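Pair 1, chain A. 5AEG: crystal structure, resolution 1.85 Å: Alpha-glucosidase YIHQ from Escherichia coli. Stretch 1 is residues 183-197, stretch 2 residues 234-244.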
# COMPACT_ATOMS: atom_id res chain seq x y z
N PRO A 183 2.40 3.41 5.42
CA PRO A 183 2.75 2.78 6.68
C PRO A 183 1.45 2.64 7.48
O PRO A 183 0.49 3.37 7.23
CB PRO A 183 3.66 3.82 7.38
CG PRO A 183 3.09 5.14 6.88
CD PRO A 183 2.46 4.88 5.53
N GLN A 184 1.36 1.67 8.37
CA GLN A 184 0.15 1.53 9.17
C GLN A 184 0.58 0.96 10.54
O GLN A 184 1.39 0.06 10.58
CB GLN A 184 -0.91 0.63 8.52
CG GLN A 184 -2.26 0.76 9.27
CD GLN A 184 -3.39 0.09 8.59
OE1 GLN A 184 -3.68 0.39 7.44
NE2 GLN A 184 -4.07 -0.79 9.29
N PRO A 185 -0.06 1.44 11.67
CA PRO A 185 0.34 1.00 13.02
C PRO A 185 -0.40 -0.26 13.43
O PRO A 185 -1.16 -0.27 14.39
CB PRO A 185 -0.01 2.22 13.90
CG PRO A 185 -1.17 2.79 13.21
CD PRO A 185 -0.85 2.67 11.72
N THR A 186 -0.15 -1.34 12.67
CA THR A 186 -0.93 -2.61 12.71
C THR A 186 0.09 -3.70 12.35
O THR A 186 0.82 -3.55 11.37
CB THR A 186 -2.03 -2.60 11.66
OG1 THR A 186 -2.86 -1.47 11.87
CG2 THR A 186 -2.86 -3.85 11.72
N PHE A 187 0.23 -4.75 13.17
CA PHE A 187 1.19 -5.80 12.91
C PHE A 187 0.61 -7.15 13.37
O PHE A 187 -0.39 -7.20 14.13
CB PHE A 187 2.61 -5.54 13.47
CG PHE A 187 2.75 -5.56 14.95
CD1 PHE A 187 2.57 -4.39 15.70
CD2 PHE A 187 3.03 -6.73 15.66
CE1 PHE A 187 2.75 -4.40 17.06
CE2 PHE A 187 3.14 -6.72 17.01
CZ PHE A 187 3.01 -5.56 17.70
N VAL A 188 1.18 -8.19 12.79
CA VAL A 188 0.90 -9.62 13.10
C VAL A 188 2.16 -10.22 13.63
O VAL A 188 3.24 -10.14 13.05
CB VAL A 188 0.49 -10.38 11.86
CG1 VAL A 188 0.45 -11.88 12.05
CG2 VAL A 188 -0.86 -9.94 11.47
N SER A 189 2.00 -10.99 14.71
CA SER A 189 3.10 -11.74 15.27
C SER A 189 2.87 -13.26 15.01
O SER A 189 1.71 -13.72 14.97
CB SER A 189 3.06 -11.57 16.84
OG SER A 189 3.96 -12.54 17.44
N THR A 190 3.97 -14.00 14.98
CA THR A 190 3.88 -15.47 14.88
C THR A 190 3.42 -16.16 16.18
O THR A 190 3.26 -17.36 16.15
CB THR A 190 5.11 -16.10 14.29
OG1 THR A 190 6.29 -15.75 15.01
CG2 THR A 190 5.25 -15.68 12.77
N GLN A 191 3.19 -15.40 17.28
CA GLN A 191 2.35 -15.90 18.42
C GLN A 191 0.88 -15.90 18.06
O GLN A 191 0.04 -16.14 18.88
CB GLN A 191 2.64 -15.05 19.64
CG GLN A 191 4.09 -15.22 20.09
CD GLN A 191 4.33 -14.74 21.54
OE1 GLN A 191 3.50 -14.88 22.38
NE2 GLN A 191 5.46 -14.11 21.77
N LYS A 192 0.55 -15.55 16.79
CA LYS A 192 -0.75 -15.59 16.23
C LYS A 192 -1.74 -14.60 16.87
O LYS A 192 -2.83 -14.96 17.39
CB LYS A 192 -1.29 -17.04 16.16
CG LYS A 192 -0.61 -17.85 15.09
CD LYS A 192 -1.19 -19.26 14.98
CE LYS A 192 -0.51 -20.07 13.90
NZ LYS A 192 -1.17 -21.41 13.84
N TYR A 193 -1.33 -13.33 16.89
CA TYR A 193 -2.20 -12.26 17.25
C TYR A 193 -1.88 -11.11 16.30
O TYR A 193 -0.80 -11.10 15.70
CB TYR A 193 -2.02 -11.81 18.68
CG TYR A 193 -0.70 -11.15 19.03
CD1 TYR A 193 -0.50 -9.78 18.79
CD2 TYR A 193 0.33 -11.84 19.64
CE1 TYR A 193 0.71 -9.16 19.14
CE2 TYR A 193 1.51 -11.21 20.04
CZ TYR A 193 1.68 -9.82 19.74
OH TYR A 193 2.90 -9.18 20.05
N TYR A 194 -2.77 -10.16 16.27
CA TYR A 194 -2.46 -8.86 15.64
C TYR A 194 -2.59 -7.82 16.68
O TYR A 194 -3.37 -7.98 17.65
CB TYR A 194 -3.46 -8.54 14.51
CG TYR A 194 -4.94 -8.20 14.82
CD1 TYR A 194 -5.31 -7.00 15.41
CD2 TYR A 194 -5.99 -9.07 14.49
CE1 TYR A 194 -6.64 -6.73 15.72
CE2 TYR A 194 -7.33 -8.78 14.79
CZ TYR A 194 -7.64 -7.62 15.44
OH TYR A 194 -8.94 -7.23 15.77
N CYS A 195 -1.83 -6.74 16.49
CA CYS A 195 -1.99 -5.53 17.30
C CYS A 195 -2.30 -4.33 16.42
O CYS A 195 -1.57 -4.11 15.44
CB CYS A 195 -0.70 -5.31 18.04
SG CYS A 195 -0.59 -3.74 18.90
N HIS A 196 -3.39 -3.63 16.69
CA HIS A 196 -3.80 -2.46 15.93
C HIS A 196 -3.88 -1.22 16.84
O HIS A 196 -4.51 -1.29 17.92
CB HIS A 196 -5.14 -2.66 15.27
CG HIS A 196 -5.62 -1.44 14.56
ND1 HIS A 196 -4.96 -0.91 13.47
CD2 HIS A 196 -6.64 -0.58 14.83
CE1 HIS A 196 -5.57 0.18 13.07
NE2 HIS A 196 -6.59 0.41 13.89
N VAL A 197 -3.26 -0.12 16.45
CA VAL A 197 -3.19 1.10 17.29
C VAL A 197 -4.05 2.17 16.60
O VAL A 197 -3.94 2.46 15.38
CB VAL A 197 -1.78 1.56 17.56
CG1 VAL A 197 -1.71 2.87 18.36
CG2 VAL A 197 -0.93 0.50 18.23
N SER A 234 -7.54 -17.31 9.76
CA SER A 234 -8.57 -16.83 10.70
C SER A 234 -8.20 -15.42 11.23
O SER A 234 -9.02 -14.57 11.40
CB SER A 234 -8.73 -17.83 11.90
OG SER A 234 -9.72 -17.30 12.73
N LEU A 235 -6.92 -15.26 11.53
CA LEU A 235 -6.43 -13.98 12.02
C LEU A 235 -6.76 -12.84 11.03
O LEU A 235 -7.26 -11.79 11.44
CB LEU A 235 -4.98 -14.09 12.39
CG LEU A 235 -4.46 -12.88 13.17
CD1 LEU A 235 -5.13 -12.81 14.55
CD2 LEU A 235 -2.97 -12.93 13.29
N LEU A 236 -6.63 -13.09 9.73
CA LEU A 236 -6.88 -12.06 8.71
C LEU A 236 -8.33 -11.79 8.53
O LEU A 236 -8.74 -10.66 8.28
CB LEU A 236 -6.16 -12.41 7.34
CG LEU A 236 -4.62 -12.43 7.38
CD1 LEU A 236 -4.14 -12.73 6.01
CD2 LEU A 236 -4.02 -11.11 7.81
N GLU A 237 -9.15 -12.83 8.67
CA GLU A 237 -10.58 -12.65 8.78
C GLU A 237 -10.94 -11.73 9.97
O GLU A 237 -11.74 -10.83 9.81
CB GLU A 237 -11.32 -14.00 8.86
CG GLU A 237 -12.82 -13.81 8.92
CD GLU A 237 -13.60 -15.11 8.93
OE1 GLU A 237 -13.01 -16.17 9.25
OE2 GLU A 237 -14.81 -15.05 8.66
N LYS A 238 -10.33 -11.93 11.13
CA LYS A 238 -10.60 -11.05 12.28
C LYS A 238 -10.09 -9.66 12.04
O LYS A 238 -10.78 -8.67 12.26
CB LYS A 238 -9.98 -11.65 13.55
CG LYS A 238 -10.84 -12.85 13.98
CD LYS A 238 -10.18 -13.61 15.11
CE LYS A 238 -10.95 -14.92 15.45
NZ LYS A 238 -10.44 -15.35 16.77
N LEU A 239 -8.90 -9.56 11.43
CA LEU A 239 -8.31 -8.23 11.23
C LEU A 239 -9.12 -7.40 10.28
O LEU A 239 -9.36 -6.15 10.52
CB LEU A 239 -6.83 -8.35 10.79
CG LEU A 239 -6.11 -7.01 10.52
CD1 LEU A 239 -6.00 -6.13 11.80
CD2 LEU A 239 -4.71 -7.32 10.06
N THR A 240 -9.57 -8.02 9.21
CA THR A 240 -10.42 -7.34 8.26
C THR A 240 -11.87 -7.10 8.75
O THR A 240 -12.53 -6.18 8.24
CB THR A 240 -10.45 -8.03 6.86
OG1 THR A 240 -10.91 -9.38 6.98
CG2 THR A 240 -9.02 -8.06 6.22
N ALA A 241 -12.37 -7.91 9.69
CA ALA A 241 -13.67 -7.53 10.38
C ALA A 241 -13.51 -6.24 11.14
O ALA A 241 -14.42 -5.47 11.19
CB ALA A 241 -14.14 -8.67 11.31
N LEU A 242 -12.31 -5.96 11.59
CA LEU A 242 -11.98 -4.72 12.29
C LEU A 242 -11.73 -3.56 11.33
O LEU A 242 -12.29 -2.49 11.48
CB LEU A 242 -10.76 -4.94 13.17
CG LEU A 242 -10.31 -3.69 13.93
CD1 LEU A 242 -11.38 -3.10 14.83
CD2 LEU A 242 -9.04 -3.96 14.71
N LEU A 243 -10.89 -3.76 10.34
CA LEU A 243 -10.45 -2.63 9.48
C LEU A 243 -11.28 -2.37 8.27
O LEU A 243 -11.28 -1.25 7.75
CB LEU A 243 -9.04 -2.86 9.05
CG LEU A 243 -7.92 -3.15 10.09
CD1 LEU A 243 -6.61 -3.53 9.38
CD2 LEU A 243 -7.72 -2.02 11.04
N GLY A 244 -11.87 -3.43 7.71
CA GLY A 244 -12.58 -3.31 6.44
C GLY A 244 -12.20 -4.43 5.48
O GLY A 244 -11.08 -4.97 5.61

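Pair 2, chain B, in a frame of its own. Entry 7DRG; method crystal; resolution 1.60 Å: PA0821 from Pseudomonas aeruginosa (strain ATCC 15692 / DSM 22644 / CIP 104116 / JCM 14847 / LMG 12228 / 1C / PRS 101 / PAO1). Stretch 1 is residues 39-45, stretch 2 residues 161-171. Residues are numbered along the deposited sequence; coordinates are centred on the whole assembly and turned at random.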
# COMPACT_ATOMS: atom_id res chain seq x y z
N CYS B 39 4.33 9.91 -13.86
CA CYS B 39 4.29 10.79 -15.02
C CYS B 39 2.97 10.57 -15.76
O CYS B 39 2.12 9.78 -15.34
CB CYS B 39 5.50 10.53 -15.92
SG CYS B 39 5.55 8.85 -16.55
N LEU B 40 2.80 11.31 -16.85
CA LEU B 40 1.66 11.15 -17.73
C LEU B 40 2.12 10.34 -18.94
O LEU B 40 2.88 10.83 -19.77
CB LEU B 40 1.13 12.52 -18.15
CG LEU B 40 0.05 12.56 -19.23
CD1 LEU B 40 -1.12 11.66 -18.86
CD2 LEU B 40 -0.41 14.01 -19.42
N ARG B 41 1.64 9.10 -19.03
CA ARG B 41 2.12 8.15 -20.03
C ARG B 41 0.99 7.72 -20.94
O ARG B 41 -0.14 7.50 -20.49
CB ARG B 41 2.74 6.92 -19.36
CG ARG B 41 3.45 5.97 -20.32
CD ARG B 41 4.22 4.89 -19.54
NE ARG B 41 3.35 3.89 -18.94
CZ ARG B 41 3.77 3.02 -18.03
NH1 ARG B 41 5.02 3.08 -17.61
NH2 ARG B 41 2.95 2.11 -17.53
N GLY B 42 1.30 7.59 -22.23
CA GLY B 42 0.38 7.05 -23.21
C GLY B 42 0.93 5.76 -23.79
O GLY B 42 2.14 5.63 -24.00
N THR B 43 0.04 4.80 -24.03
CA THR B 43 0.38 3.48 -24.53
C THR B 43 -0.51 3.16 -25.73
O THR B 43 -1.74 3.23 -25.62
CB THR B 43 0.17 2.43 -23.44
OG1 THR B 43 0.97 2.75 -22.30
CG2 THR B 43 0.51 1.05 -23.94
N LEU B 44 0.11 2.83 -26.86
CA LEU B 44 -0.61 2.53 -28.09
C LEU B 44 -0.16 1.17 -28.61
O LEU B 44 1.04 0.96 -28.81
CB LEU B 44 -0.36 3.61 -29.15
CG LEU B 44 -0.83 5.03 -28.82
CD1 LEU B 44 -0.41 5.99 -29.92
CD2 LEU B 44 -2.32 5.06 -28.63
N TYR B 45 -1.11 0.26 -28.80
CA TYR B 45 -0.84 -1.05 -29.39
C TYR B 45 -1.24 -0.99 -30.86
O TYR B 45 -2.39 -0.70 -31.17
CB TYR B 45 -1.63 -2.15 -28.67
CG TYR B 45 -1.39 -2.30 -27.17
CD1 TYR B 45 -2.02 -1.46 -26.26
CD2 TYR B 45 -0.58 -3.32 -26.68
CE1 TYR B 45 -1.84 -1.62 -24.89
CE2 TYR B 45 -0.38 -3.48 -25.32
CZ TYR B 45 -1.02 -2.63 -24.43
OH TYR B 45 -0.83 -2.81 -23.08
N ASP B 161 -0.52 19.77 -24.70
CA ASP B 161 0.58 19.24 -25.51
C ASP B 161 0.57 17.71 -25.58
O ASP B 161 0.63 17.13 -26.67
CB ASP B 161 1.93 19.73 -24.97
CG ASP B 161 2.23 21.16 -25.36
OD1 ASP B 161 1.33 21.85 -25.89
OD2 ASP B 161 3.39 21.59 -25.14
N PHE B 162 0.53 17.04 -24.42
CA PHE B 162 0.48 15.58 -24.44
C PHE B 162 -0.77 15.09 -25.16
O PHE B 162 -0.70 14.15 -25.97
CB PHE B 162 0.54 15.03 -23.01
CG PHE B 162 0.37 13.55 -22.93
CD1 PHE B 162 -0.90 12.98 -22.92
CD2 PHE B 162 1.47 12.71 -22.87
CE1 PHE B 162 -1.07 11.62 -22.87
CE2 PHE B 162 1.31 11.33 -22.80
CZ PHE B 162 0.04 10.79 -22.81
N LEU B 163 -1.91 15.71 -24.87
CA LEU B 163 -3.15 15.32 -25.53
C LEU B 163 -3.02 15.41 -27.05
O LEU B 163 -3.42 14.49 -27.77
CB LEU B 163 -4.28 16.21 -25.02
CG LEU B 163 -5.64 16.11 -25.69
CD1 LEU B 163 -6.18 14.71 -25.58
CD2 LEU B 163 -6.59 17.12 -25.04
N GLN B 164 -2.43 16.51 -27.55
CA GLN B 164 -2.21 16.65 -28.99
C GLN B 164 -1.32 15.54 -29.53
O GLN B 164 -1.58 15.00 -30.62
CB GLN B 164 -1.60 18.02 -29.29
CG GLN B 164 -1.52 18.33 -30.78
CD GLN B 164 -2.89 18.60 -31.38
OE1 GLN B 164 -3.55 19.58 -31.03
NE2 GLN B 164 -3.33 17.73 -32.28
N LEU B 165 -0.27 15.17 -28.80
CA LEU B 165 0.59 14.07 -29.23
C LEU B 165 -0.19 12.77 -29.32
O LEU B 165 -0.07 12.02 -30.30
CB LEU B 165 1.78 13.91 -28.28
CG LEU B 165 2.82 15.02 -28.18
CD1 LEU B 165 3.87 14.63 -27.14
CD2 LEU B 165 3.46 15.30 -29.54
N PHE B 166 -1.00 12.47 -28.29
CA PHE B 166 -1.72 11.20 -28.27
C PHE B 166 -2.66 11.08 -29.47
O PHE B 166 -2.71 10.04 -30.12
CB PHE B 166 -2.48 11.05 -26.95
CG PHE B 166 -2.97 9.66 -26.69
CD1 PHE B 166 -2.13 8.71 -26.14
CD2 PHE B 166 -4.27 9.30 -27.00
CE1 PHE B 166 -2.58 7.42 -25.92
CE2 PHE B 166 -4.73 8.02 -26.77
CZ PHE B 166 -3.88 7.08 -26.22
N ILE B 167 -3.38 12.16 -29.78
CA ILE B 167 -4.27 12.14 -30.94
C ILE B 167 -3.47 12.06 -32.23
O ILE B 167 -3.81 11.30 -33.14
CB ILE B 167 -5.19 13.37 -30.92
CG1 ILE B 167 -5.95 13.46 -29.59
CG2 ILE B 167 -6.14 13.32 -32.11
CD1 ILE B 167 -6.67 12.20 -29.20
N ASP B 168 -2.41 12.87 -32.35
CA ASP B 168 -1.59 12.85 -33.56
C ASP B 168 -1.00 11.47 -33.80
O ASP B 168 -0.96 10.99 -34.94
CB ASP B 168 -0.47 13.88 -33.47
CG ASP B 168 -0.97 15.31 -33.70
OD1 ASP B 168 -2.16 15.49 -33.98
OD2 ASP B 168 -0.16 16.26 -33.59
N PHE B 169 -0.53 10.81 -32.73
CA PHE B 169 0.07 9.49 -32.89
C PHE B 169 -0.98 8.46 -33.27
O PHE B 169 -0.73 7.58 -34.11
CB PHE B 169 0.78 9.04 -31.60
CG PHE B 169 1.96 9.89 -31.18
CD1 PHE B 169 2.38 10.98 -31.91
CD2 PHE B 169 2.66 9.55 -30.02
CE1 PHE B 169 3.46 11.74 -31.50
CE2 PHE B 169 3.74 10.31 -29.60
CZ PHE B 169 4.15 11.39 -30.34
N ALA B 170 -2.16 8.53 -32.64
CA ALA B 170 -3.24 7.61 -32.99
C ALA B 170 -3.60 7.75 -34.45
O ALA B 170 -3.83 6.75 -35.15
CB ALA B 170 -4.46 7.89 -32.11
N ARG B 171 -3.65 8.99 -34.93
CA ARG B 171 -4.02 9.26 -36.32
C ARG B 171 -3.05 8.59 -37.29
O ARG B 171 -3.48 8.05 -38.33
CB ARG B 171 -4.06 10.77 -36.52
CG ARG B 171 -4.68 11.24 -37.81
CD ARG B 171 -5.44 12.53 -37.54
NE ARG B 171 -4.70 13.45 -36.67
CZ ARG B 171 -5.28 14.38 -35.91
NH1 ARG B 171 -6.61 14.50 -35.91
NH2 ARG B 171 -4.54 15.18 -35.15

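Pair 1 and pair 2 share one simple arrangement: a strand lies along a helix, both running the same way. In pair 1 the axes of strand 193-197 and helix 234-243 are 21° apart in direction and 9.0 Å apart at closest approach; in pair 2 the strand 39-45 and the helix 161-171 differ by 6° and come within 9.9 Å. Fourteen central residues superpose with an RMSD of 0.8 Å. No hydrogen bond crosses either contact, so packing alone has to fill the space between the two elements.

The instructive position is the middle of the strand, where Y194(A) matches G42(B) with CA atoms 0.3 Å apart. In pair 1 the bulk sits on the strand. Y194(A) points toward the helix with chi1 in p, and its ring spreads among leucines: L239(A) CD1 lies over one face, 3.8 Å from the ring centroid, while Y194(A) CD2 meets L235(A) CD1 at 3.8 Å and Y194(A) OH comes within 3.4 Å of L242(A) CD2. Pair 2 reverses the allocation. G42(B) leaves the site empty, and the helix fills it with F162(B) and F166(B), the matches of L235(A) and L239(A). An ideal CB on G42(B) would stand 3.0 Å from F166(B) CD1, a clash, and 3.1 Å from F162(B) CZ. The glycine therefore lets the rings reach the strand backbone itself, with F162(B) CZ 3.5 Å from G42(B) N, near the plane of the ring.

At the first of the inward-facing helix positions the side-chain centres of L235(A) and F162(B) fall only 0.4 Å apart. Both point toward the strand with chi1 t, and both meet the same backbone position at 3.7 Å: L235(A) CD2 against Y193(A) C, F162(B) CZ against R41(B) C. L235(A) CD2 also rests 3.8 Å from V188(A) CG1, on the other arm of the hairpin. What pair 2 adds is side-chain packing from L40(B), whose CG stands 3.7 Å from the F162(B) ring centroid, almost on the normal. L40(B) matches K192(A), which starts sideways and carries its end away from the helix.

One turn on, L239(A) and F166(B) both leave the helix sideways, again with chi1 t. The leucine covers the tyrosine ring; the phenylalanine brings its end nearer the strand, reaching L44(B) CD2 with its CZ at 3.5 Å.

L44(B) matches H196(A), and both point inward. H196(A) receives L243(A) CD2 over its ring face, 3.8 Å from the centroid, while its ND1 shares a 2.7 Å hydrogen bond with T186(A) OG1 within stretch 1. L44(B) answers a smaller partner, since L243(A) gives way to A170(B); L44(B) CD1 approaches F169(B) CB at 3.7 Å and A170(B) N at 4.1 Å. L242(A) and F169(B) both start toward the strand, but the phenylalanine, chi1 m, turns its end away.

The rule to read here is complementary bulk: a large ring on the strand sits among leucines, and a glycine there makes room for two phenylalanines from the helix.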